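Local coordinates for ATP-dependent RNA helicase HrpB (Escherichia coli, PDB 6EUD), which hydrolyses ATP to ADP and phosphate, binds single-stranded RNA and belongs to the DEAH/RHA group of RNA helicases, at residues Ile503-Asn517 with Arg589-Gln601. Sequence-based numbering, arbitrary orientation.
Sequences IARRRGQDGRYQLAN and RRLQIGQLTVKVQ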
ATOM      1  N   ILE A 503      -4.319 -17.929 -11.138  1.00 38.58           N
ATOM      2  CA  ILE A 503      -4.924 -18.915 -12.028  1.00 43.70           C
ATOM      3  C   ILE A 503      -5.965 -18.235 -12.911  1.00 53.94           C
ATOM      4  O   ILE A 503      -6.819 -17.501 -12.415  1.00 58.06           O
ATOM      5  CB  ILE A 503      -5.585 -20.027 -11.239  1.00 39.86           C
ATOM      6  CG1 ILE A 503      -4.510 -20.873 -10.547  1.00 39.41           C
ATOM      7  CG2 ILE A 503      -6.486 -20.848 -12.148  1.00 35.59           C
ATOM      8  CD1 ILE A 503      -5.054 -21.895  -9.564  1.00 36.92           C
ATOM      9  N   ALA A 504      -5.893 -18.461 -14.217  1.00 57.27           N
ATOM     10  CA  ALA A 504      -6.750 -17.730 -15.148  1.00 58.79           C
ATOM     11  C   ALA A 504      -7.670 -18.639 -15.957  1.00 61.98           C
ATOM     12  O   ALA A 504      -7.242 -19.668 -16.489  1.00 64.71           O
ATOM     13  CB  ALA A 504      -5.910 -16.911 -16.066  1.00 58.23           C
ATOM     14  N   ARG A 505      -8.941 -18.261 -16.042  1.00 62.53           N
ATOM     15  CA  ARG A 505      -9.894 -18.998 -16.863  1.00 60.17           C
ATOM     16  C   ARG A 505     -10.413 -18.101 -17.976  1.00 59.04           C
ATOM     17  O   ARG A 505     -10.610 -16.890 -17.783  1.00 50.14           O
ATOM     18  CB  ARG A 505     -11.044 -19.532 -16.024  1.00 62.34           C
ATOM     19  CG  ARG A 505     -12.128 -20.211 -16.837  1.00 67.47           C
ATOM     20  CD  ARG A 505     -13.391 -20.389 -16.021  1.00 74.29           C
ATOM     21  NE  ARG A 505     -14.520 -20.746 -16.869  1.00 81.30           N
ATOM     22  CZ  ARG A 505     -14.918 -21.991 -17.105  1.00 85.26           C
ATOM     23  NH1 ARG A 505     -14.295 -23.013 -16.535  1.00 84.48           N
ATOM     24  NH2 ARG A 505     -15.954 -22.208 -17.899  1.00 88.69           N
ATOM     25  N   ARG A 506     -10.593 -18.692 -19.155  1.00 66.06           N
ATOM     26  CA  ARG A 506     -11.093 -17.950 -20.306  1.00 69.71           C
ATOM     27  C   ARG A 506     -12.545 -17.579 -20.059  1.00 68.84           C
ATOM     28  O   ARG A 506     -13.326 -18.382 -19.535  1.00 69.54           O
ATOM     29  CB  ARG A 506     -10.950 -18.762 -21.599  1.00 73.98           C
ATOM     30  CG  ARG A 506     -11.189 -17.934 -22.864  1.00 71.86           C
ATOM     31  CD  ARG A 506     -11.096 -18.763 -24.144  1.00 71.06           C
ATOM     32  NE  ARG A 506     -12.272 -19.601 -24.347  1.00 70.76           N
ATOM     33  CZ  ARG A 506     -13.367 -19.213 -24.999  1.00 70.85           C
ATOM     34  NH1 ARG A 506     -13.446 -17.990 -25.515  1.00 67.74           N
ATOM     35  NH2 ARG A 506     -14.387 -20.051 -25.133  1.00 73.64           N
ATOM     36  N   ARG A 507     -12.900 -16.353 -20.419  1.00 64.95           N
ATOM     37  CA  ARG A 507     -14.256 -15.874 -20.198  1.00 63.80           C
ATOM     38  C   ARG A 507     -14.935 -15.389 -21.476  1.00 59.44           C
ATOM     39  O   ARG A 507     -14.873 -14.197 -21.806  1.00 58.72           O
ATOM     40  CB  ARG A 507     -14.255 -14.765 -19.147  1.00 62.09           C
ATOM     41  CG  ARG A 507     -14.223 -15.309 -17.739  1.00 68.08           C
ATOM     42  CD  ARG A 507     -15.056 -14.439 -16.825  1.00 79.88           C
ATOM     43  NE  ARG A 507     -15.502 -15.160 -15.636  1.00 84.34           N
ATOM     44  CZ  ARG A 507     -16.591 -15.920 -15.586  1.00 83.66           C
ATOM     45  NH1 ARG A 507     -17.355 -16.066 -16.661  1.00 78.86           N
ATOM     46  NH2 ARG A 507     -16.915 -16.533 -14.455  1.00 87.72           N
ATOM     47  N   GLY A 508     -15.576 -16.322 -22.180  1.00 59.03           N
ATOM     48  CA  GLY A 508     -16.435 -15.998 -23.306  1.00 68.04           C
ATOM     49  C   GLY A 508     -15.782 -15.725 -24.654  1.00 77.17           C
ATOM     50  O   GLY A 508     -16.291 -16.159 -25.685  1.00 82.75           O
ATOM     51  N   GLN A 509     -14.676 -14.987 -24.655  1.00 80.47           N
ATOM     52  CA  GLN A 509     -13.945 -14.682 -25.883  1.00 86.01           C
ATOM     53  C   GLN A 509     -12.464 -15.018 -25.737  1.00 87.23           C
ATOM     54  O   GLN A 509     -11.903 -14.908 -24.653  1.00 84.73           O
ATOM     55  CB  GLN A 509     -14.112 -13.210 -26.267  1.00 92.03           C
ATOM     56  CG  GLN A 509     -13.677 -12.900 -27.692  1.00102.96           C
ATOM     57  CD  GLN A 509     -14.776 -12.230 -28.496  1.00112.31           C
ATOM     58  OE1 GLN A 509     -15.764 -11.759 -27.937  1.00119.78           O
ATOM     59  NE2 GLN A 509     -14.617 -12.197 -29.818  1.00114.29           N
ATOM     60  N   ASP A 510     -11.838 -15.431 -26.835  1.00 88.29           N
ATOM     61  CA  ASP A 510     -10.422 -15.777 -26.830  1.00 81.15           C
ATOM     62  C   ASP A 510      -9.544 -14.579 -26.500  1.00 73.42           C
ATOM     63  O   ASP A 510      -9.625 -13.528 -27.138  1.00 70.39           O
ATOM     64  CB  ASP A 510     -10.018 -16.380 -28.176  1.00 83.39           C
ATOM     65  CG  ASP A 510     -10.390 -17.846 -28.288  1.00 87.21           C
ATOM     66  OD1 ASP A 510     -11.082 -18.358 -27.382  1.00 85.89           O
ATOM     67  OD2 ASP A 510      -9.992 -18.484 -29.285  1.00 91.08           O
ATOM     68  N   GLY A 511      -8.706 -14.747 -25.483  1.00 71.67           N
ATOM     69  CA  GLY A 511      -7.866 -13.672 -24.993  1.00 67.21           C
ATOM     70  C   GLY A 511      -8.361 -13.050 -23.697  1.00 65.98           C
ATOM     71  O   GLY A 511      -7.577 -12.437 -22.973  1.00 64.96           O
ATOM     72  N   ARG A 512      -9.656 -13.182 -23.409  1.00 67.21           N
ATOM     73  CA  ARG A 512     -10.221 -12.616 -22.186  1.00 69.34           C
ATOM     74  C   ARG A 512     -10.259 -13.644 -21.073  1.00 61.11           C
ATOM     75  O   ARG A 512     -10.912 -14.694 -21.184  1.00 57.51           O
ATOM     76  CB  ARG A 512     -11.636 -12.056 -22.400  1.00 79.58           C
ATOM     77  CG  ARG A 512     -11.823 -10.669 -21.778  1.00 90.35           C
ATOM     78  CD  ARG A 512     -13.283 -10.273 -21.635  1.00101.85           C
ATOM     79  NE  ARG A 512     -14.042 -10.526 -22.853  1.00113.33           N
ATOM     80  CZ  ARG A 512     -15.360 -10.684 -22.894  1.00117.69           C
ATOM     81  NH1 ARG A 512     -16.077 -10.607 -21.782  1.00120.45           N
ATOM     82  NH2 ARG A 512     -15.958 -10.912 -24.053  1.00120.19           N
ATOM     83  N   TYR A 513      -9.567 -13.313 -19.985  1.00 56.42           N
ATOM     84  CA  TYR A 513      -9.461 -14.198 -18.841  1.00 53.91           C
ATOM     85  C   TYR A 513      -9.921 -13.517 -17.560  1.00 51.21           C
ATOM     86  O   TYR A 513      -9.815 -12.299 -17.410  1.00 50.96           O
ATOM     87  CB  TYR A 513      -8.011 -14.687 -18.689  1.00 53.98           C
ATOM     88  CG  TYR A 513      -7.580 -15.643 -19.784  1.00 51.02           C
ATOM     89  CD1 TYR A 513      -7.830 -17.006 -19.664  1.00 51.33           C
ATOM     90  CD2 TYR A 513      -6.923 -15.185 -20.934  1.00 44.51           C
ATOM     91  CE1 TYR A 513      -7.454 -17.893 -20.649  1.00 52.83           C
ATOM     92  CE2 TYR A 513      -6.540 -16.074 -21.929  1.00 47.46           C
ATOM     93  CZ  TYR A 513      -6.812 -17.426 -21.778  1.00 50.15           C
ATOM     94  OH  TYR A 513      -6.447 -18.332 -22.741  1.00 51.34           O
ATOM     95  N   GLN A 514     -10.429 -14.308 -16.627  1.00 51.06           N
ATOM     96  CA  GLN A 514     -10.605 -13.822 -15.264  1.00 50.03           C
ATOM     97  C   GLN A 514      -9.670 -14.581 -14.320  1.00 47.35           C
ATOM     98  O   GLN A 514      -9.545 -15.822 -14.408  1.00 46.15           O
ATOM     99  CB  GLN A 514     -12.057 -13.965 -14.811  1.00 51.73           C
ATOM    100  CG  GLN A 514     -12.304 -13.413 -13.420  1.00 53.59           C
ATOM    101  CD  GLN A 514     -13.759 -13.488 -12.994  1.00 55.22           C
ATOM    102  OE1 GLN A 514     -14.439 -14.504 -13.192  1.00 55.86           O
ATOM    103  NE2 GLN A 514     -14.251 -12.395 -12.410  1.00 54.43           N
ATOM    104  N   LEU A 515      -9.005 -13.853 -13.427  1.00 45.67           N
ATOM    105  CA  LEU A 515      -8.119 -14.510 -12.459  1.00 46.13           C
ATOM    106  C   LEU A 515      -8.913 -14.981 -11.237  1.00 46.94           C
ATOM    107  O   LEU A 515     -10.025 -14.502 -10.989  1.00 50.93           O
ATOM    108  CB  LEU A 515      -6.985 -13.579 -12.030  1.00 46.14           C
ATOM    109  CG  LEU A 515      -6.083 -13.006 -13.130  1.00 44.30           C
ATOM    110  CD1 LEU A 515      -4.929 -12.262 -12.513  1.00 43.51           C
ATOM    111  CD2 LEU A 515      -5.570 -14.085 -14.066  1.00 44.95           C
ATOM    112  N   ALA A 516      -8.343 -15.916 -10.480  1.00 43.31           N
ATOM    113  CA  ALA A 516      -9.000 -16.444  -9.285  1.00 44.03           C
ATOM    114  C   ALA A 516      -9.330 -15.345  -8.263  1.00 45.16           C
ATOM    115  O   ALA A 516     -10.241 -15.499  -7.450  1.00 48.34           O
ATOM    116  CB  ALA A 516      -8.136 -17.531  -8.628  1.00 41.86           C
ATOM    117  N   ASN A 517      -8.598 -14.239  -8.305  1.00 45.30           N
ATOM    118  CA  ASN A 517      -8.827 -13.174  -7.343  1.00 51.22           C
ATOM    119  C   ASN A 517      -9.914 -12.233  -7.872  1.00 57.06           C
ATOM    120  O   ASN A 517     -10.222 -11.203  -7.271  1.00 56.72           O
ATOM    121  CB  ASN A 517      -7.524 -12.427  -7.049  1.00 45.40           C
ATOM    122  CG  ASN A 517      -7.012 -11.661  -8.242  1.00 46.52           C
ATOM    123  OD1 ASN A 517      -7.568 -11.749  -9.339  1.00 49.05           O
ATOM    124  ND2 ASN A 517      -5.930 -10.911  -8.045  1.00 42.98           N
ATOM    125  N   ARG A 589     -24.995 -26.351  -6.040  1.00 59.68           N
ATOM    126  CA  ARG A 589     -23.659 -26.455  -5.447  1.00 57.32           C
ATOM    127  C   ARG A 589     -22.628 -25.906  -6.437  1.00 58.09           C
ATOM    128  O   ARG A 589     -22.630 -26.299  -7.616  1.00 57.49           O
ATOM    129  CB  ARG A 589     -23.338 -27.905  -5.073  1.00 57.92           C
ATOM    130  CG  ARG A 589     -21.872 -28.179  -4.779  1.00 57.23           C
ATOM    131  CD  ARG A 589     -21.727 -29.473  -4.004  1.00 61.96           C
ATOM    132  NE  ARG A 589     -22.171 -29.311  -2.621  1.00 67.07           N
ATOM    133  CZ  ARG A 589     -22.345 -30.308  -1.757  1.00 71.19           C
ATOM    134  NH1 ARG A 589     -22.126 -31.560  -2.123  1.00 71.27           N
ATOM    135  NH2 ARG A 589     -22.753 -30.049  -0.522  1.00 74.41           N
ATOM    136  N   ARG A 590     -21.779 -24.987  -5.960  1.00 56.45           N
ATOM    137  CA  ARG A 590     -20.731 -24.394  -6.784  1.00 60.22           C
ATOM    138  C   ARG A 590     -19.330 -24.794  -6.299  1.00 60.45           C
ATOM    139  O   ARG A 590     -18.964 -24.558  -5.140  1.00 60.63           O
ATOM    140  CB  ARG A 590     -20.870 -22.866  -6.802  1.00 63.63           C
ATOM    141  CG  ARG A 590     -19.987 -22.160  -7.836  1.00 72.98           C
ATOM    142  CD  ARG A 590     -19.758 -20.680  -7.525  1.00 79.53           C
ATOM    143  NE  ARG A 590     -20.996 -20.005  -7.142  1.00 88.59           N
ATOM    144  CZ  ARG A 590     -21.856 -19.443  -7.992  1.00 93.28           C
ATOM    145  NH1 ARG A 590     -21.631 -19.464  -9.303  1.00 97.55           N
ATOM    146  NH2 ARG A 590     -22.951 -18.855  -7.526  1.00 92.28           N
ATOM    147  N   LEU A 591     -18.552 -25.419  -7.178  1.00 60.06           N
ATOM    148  CA  LEU A 591     -17.130 -25.595  -6.905  1.00 57.25           C
ATOM    149  C   LEU A 591     -16.383 -24.375  -7.448  1.00 53.54           C
ATOM    150  O   LEU A 591     -16.615 -23.980  -8.631  1.00 50.19           O
ATOM    151  CB  LEU A 591     -16.619 -26.892  -7.529  1.00 59.33           C
ATOM    152  CG  LEU A 591     -17.321 -28.136  -6.966  1.00 63.97           C
ATOM    153  CD1 LEU A 591     -16.746 -29.448  -7.521  1.00 67.17           C
ATOM    154  CD2 LEU A 591     -17.231 -28.093  -5.461  1.00 62.19           C
ATOM    155  N   GLN A 592     -15.533 -23.726  -6.635  1.00 54.18           N
ATOM    156  CA  GLN A 592     -14.962 -22.522  -7.223  1.00 60.05           C
ATOM    157  C   GLN A 592     -13.423 -22.528  -6.900  1.00 45.53           C
ATOM    158  O   GLN A 592     -12.935 -23.128  -5.915  1.00 46.68           O
ATOM    159  CB  GLN A 592     -15.645 -21.268  -6.680  1.00 66.49           C
ATOM    160  CG  GLN A 592     -15.429 -21.163  -5.154  1.00 76.92           C
ATOM    161  CD  GLN A 592     -16.580 -20.514  -4.403  1.00 86.70           C
ATOM    162  OE1 GLN A 592     -16.704 -19.288  -4.312  1.00 90.22           O
ATOM    163  NE2 GLN A 592     -17.298 -21.391  -3.630  1.00 93.22           N
ATOM    164  N   ILE A 593     -12.635 -21.960  -7.796  1.00 46.04           N
ATOM    165  CA  ILE A 593     -11.251 -21.656  -7.502  1.00 46.31           C
ATOM    166  C   ILE A 593     -11.153 -20.152  -7.324  1.00 45.31           C
ATOM    167  O   ILE A 593     -11.160 -19.401  -8.299  1.00 45.66           O
ATOM    168  CB  ILE A 593     -10.319 -22.131  -8.610  1.00 51.70           C
ATOM    169  CG1 ILE A 593     -10.427 -23.649  -8.783  1.00 52.00           C
ATOM    170  CG2 ILE A 593      -8.925 -21.785  -8.247  1.00 51.63           C
ATOM    171  CD1 ILE A 593      -9.609 -24.178  -9.893  1.00 50.11           C
ATOM    172  N   GLY A 594     -11.113 -19.704  -6.075  1.00 47.74           N
ATOM    173  CA  GLY A 594     -11.223 -18.282  -5.804  1.00 47.15           C
ATOM    174  C   GLY A 594     -12.561 -17.766  -6.299  1.00 46.92           C
ATOM    175  O   GLY A 594     -13.598 -18.308  -5.935  1.00 46.38           O
ATOM    176  N   GLN A 595     -12.533 -16.749  -7.155  1.00 49.88           N
ATOM    177  CA  GLN A 595     -13.745 -16.154  -7.717  1.00 50.47           C
ATOM    178  C   GLN A 595     -14.197 -16.829  -9.010  1.00 54.68           C
ATOM    179  O   GLN A 595     -15.165 -16.395  -9.630  1.00 57.36           O
ATOM    180  CB  GLN A 595     -13.518 -14.664  -7.978  1.00 53.01           C
ATOM    181  CG  GLN A 595     -13.117 -13.892  -6.745  1.00 54.44           C
ATOM    182  CD  GLN A 595     -14.136 -14.047  -5.645  1.00 62.39           C
ATOM    183  OE1 GLN A 595     -15.285 -13.647  -5.808  1.00 72.08           O
ATOM    184  NE2 GLN A 595     -13.738 -14.663  -4.530  1.00 63.70           N
ATOM    185  N   LEU A 596     -13.485 -17.883  -9.412  1.00 54.75           N
ATOM    186  CA  LEU A 596     -13.724 -18.575 -10.687  1.00 53.42           C
ATOM    187  C   LEU A 596     -14.627 -19.769 -10.497  1.00 55.18           C
ATOM    188  O   LEU A 596     -14.257 -20.724  -9.820  1.00 58.00           O
ATOM    189  CB  LEU A 596     -12.407 -19.048 -11.324  1.00 51.90           C
ATOM    190  CG  LEU A 596     -11.432 -17.969 -11.779  1.00 52.29           C
ATOM    191  CD1 LEU A 596     -10.152 -18.593 -12.330  1.00 53.97           C
ATOM    192  CD2 LEU A 596     -12.121 -17.093 -12.818  1.00 52.84           C
ATOM    193  N   THR A 597     -15.811 -19.726 -11.091  1.00 55.32           N
ATOM    194  CA  THR A 597     -16.710 -20.860 -10.983  1.00 60.07           C
ATOM    195  C   THR A 597     -16.192 -21.985 -11.870  1.00 66.80           C
ATOM    196  O   THR A 597     -15.971 -21.800 -13.069  1.00 70.95           O
ATOM    197  CB  THR A 597     -18.143 -20.480 -11.362  1.00 60.66           C
ATOM    198  OG1 THR A 597     -18.618 -19.479 -10.452  1.00 62.79           O
ATOM    199  CG2 THR A 597     -19.047 -21.696 -11.280  1.00 60.92           C
ATOM    200  N   VAL A 598     -15.956 -23.146 -11.273  1.00 68.69           N
ATOM    201  CA  VAL A 598     -15.389 -24.260 -12.026  1.00 73.30           C
ATOM    202  C   VAL A 598     -16.502 -25.206 -12.449  1.00 75.71           C
ATOM    203  O   VAL A 598     -16.491 -25.761 -13.554  1.00 75.78           O
ATOM    204  CB  VAL A 598     -14.330 -25.015 -11.204  1.00 75.90           C
ATOM    205  CG1 VAL A 598     -13.883 -26.284 -11.920  1.00 81.74           C
ATOM    206  CG2 VAL A 598     -13.149 -24.116 -10.947  1.00 75.45           C
ATOM    207  N   LYS A 599     -17.475 -25.366 -11.559  1.00 73.08           N
ATOM    208  CA  LYS A 599     -18.611 -26.216 -11.839  1.00 70.83           C
ATOM    209  C   LYS A 599     -19.813 -25.772 -11.016  1.00 67.87           C
ATOM    210  O   LYS A 599     -19.668 -25.321  -9.878  1.00 68.37           O
ATOM    211  CB  LYS A 599     -18.267 -27.679 -11.553  1.00 71.97           C
ATOM    212  CG  LYS A 599     -19.233 -28.652 -12.192  1.00 79.09           C
ATOM    213  CD  LYS A 599     -18.860 -30.102 -11.923  1.00 85.24           C
ATOM    214  CE  LYS A 599     -19.094 -30.480 -10.471  1.00 87.66           C
ATOM    215  NZ  LYS A 599     -18.939 -31.951 -10.270  1.00 90.25           N
ATOM    216  N   VAL A 600     -20.996 -25.879 -11.608  1.00 65.42           N
ATOM    217  CA  VAL A 600     -22.238 -25.693 -10.879  1.00 60.52           C
ATOM    218  C   VAL A 600     -23.106 -26.924 -11.078  1.00 60.77           C
ATOM    219  O   VAL A 600     -23.260 -27.416 -12.193  1.00 61.45           O
ATOM    220  CB  VAL A 600     -22.994 -24.421 -11.320  1.00 60.04           C
ATOM    221  CG1 VAL A 600     -22.425 -23.207 -10.624  1.00 59.78           C
ATOM    222  CG2 VAL A 600     -22.924 -24.244 -12.810  1.00 63.34           C
ATOM    223  N   GLN A 601     -23.654 -27.433  -9.982  1.00 60.80           N
ATOM    224  CA  GLN A 601     -24.442 -28.653 -10.027  1.00 62.09           C
ATOM    225  C   GLN A 601     -25.665 -28.521  -9.142  1.00 61.84           C
ATOM    226  O   GLN A 601     -25.658 -27.742  -8.193  1.00 51.64           O
ATOM    227  CB  GLN A 601     -23.591 -29.856  -9.598  1.00 70.81           C
ATOM    228  CG  GLN A 601     -22.842 -29.673  -8.274  1.00 76.49           C
ATOM    229  CD  GLN A 601     -22.006 -30.895  -7.890  1.00 81.92           C
ATOM    230  OE1 GLN A 601     -20.824 -30.775  -7.552  1.00 82.60           O
ATOM    231  NE2 GLN A 601     -22.622 -32.072  -7.930  1.00 82.90           N
TER
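The type II' turn from Ile593 to Leu596, which closes a beta hairpin of the HrpB connector region, docks its Leu596 side chain on the hairpin formed by strands 503-506 and 512-515. CG lies beside the backbone N of Leu596 (chi1 -66°), and both methyls reach the strand pair: CD1 packs against Arg505 CB at 3.9 Å and against Ile503 O, CD2 against Gln514 CG at 3.7 Å and Gln514 O at 3.3 Å. Gln514 runs out straight (chi1 -177°, CG opposite the backbone N) and lies antiparallel alongside the Leu596 side chain; its OE1 accepts a hydrogen bond from Arg507 NE at 2.7 Å, the donor standing above the carbonyl plane, while NE2 bonds to Gly518 O. Were this glutamine an alanine, lacking the CG and amide that flank CD2, Leu596 would probably lose part of its cover, and Arg507 NE and Gly518 O this partner.

The polar link between the hairpins runs from Gln595 N to Ala516 O, 2.6 Å long with an N-H...O angle of 163°. Gly594 CA, which carries no CB, approaches the same oxygen at 3.4 Å. Beside the turn, the side chains of Ile503 and Ile593 cross at about a right angle, with Ile503 CD1 4.1 Å from Ile593 CG2.

Arg505 brings one guanidinium face near Thr597 O, but its salt bridge is to Glu533. The contact thus joins the three-stranded connector sheet, at the turn between strands 584-593 and 596-602, to the mixed sheet in which strand 534-542 flanks strand 503-506 and strand 520-522 flanks strand 512-515.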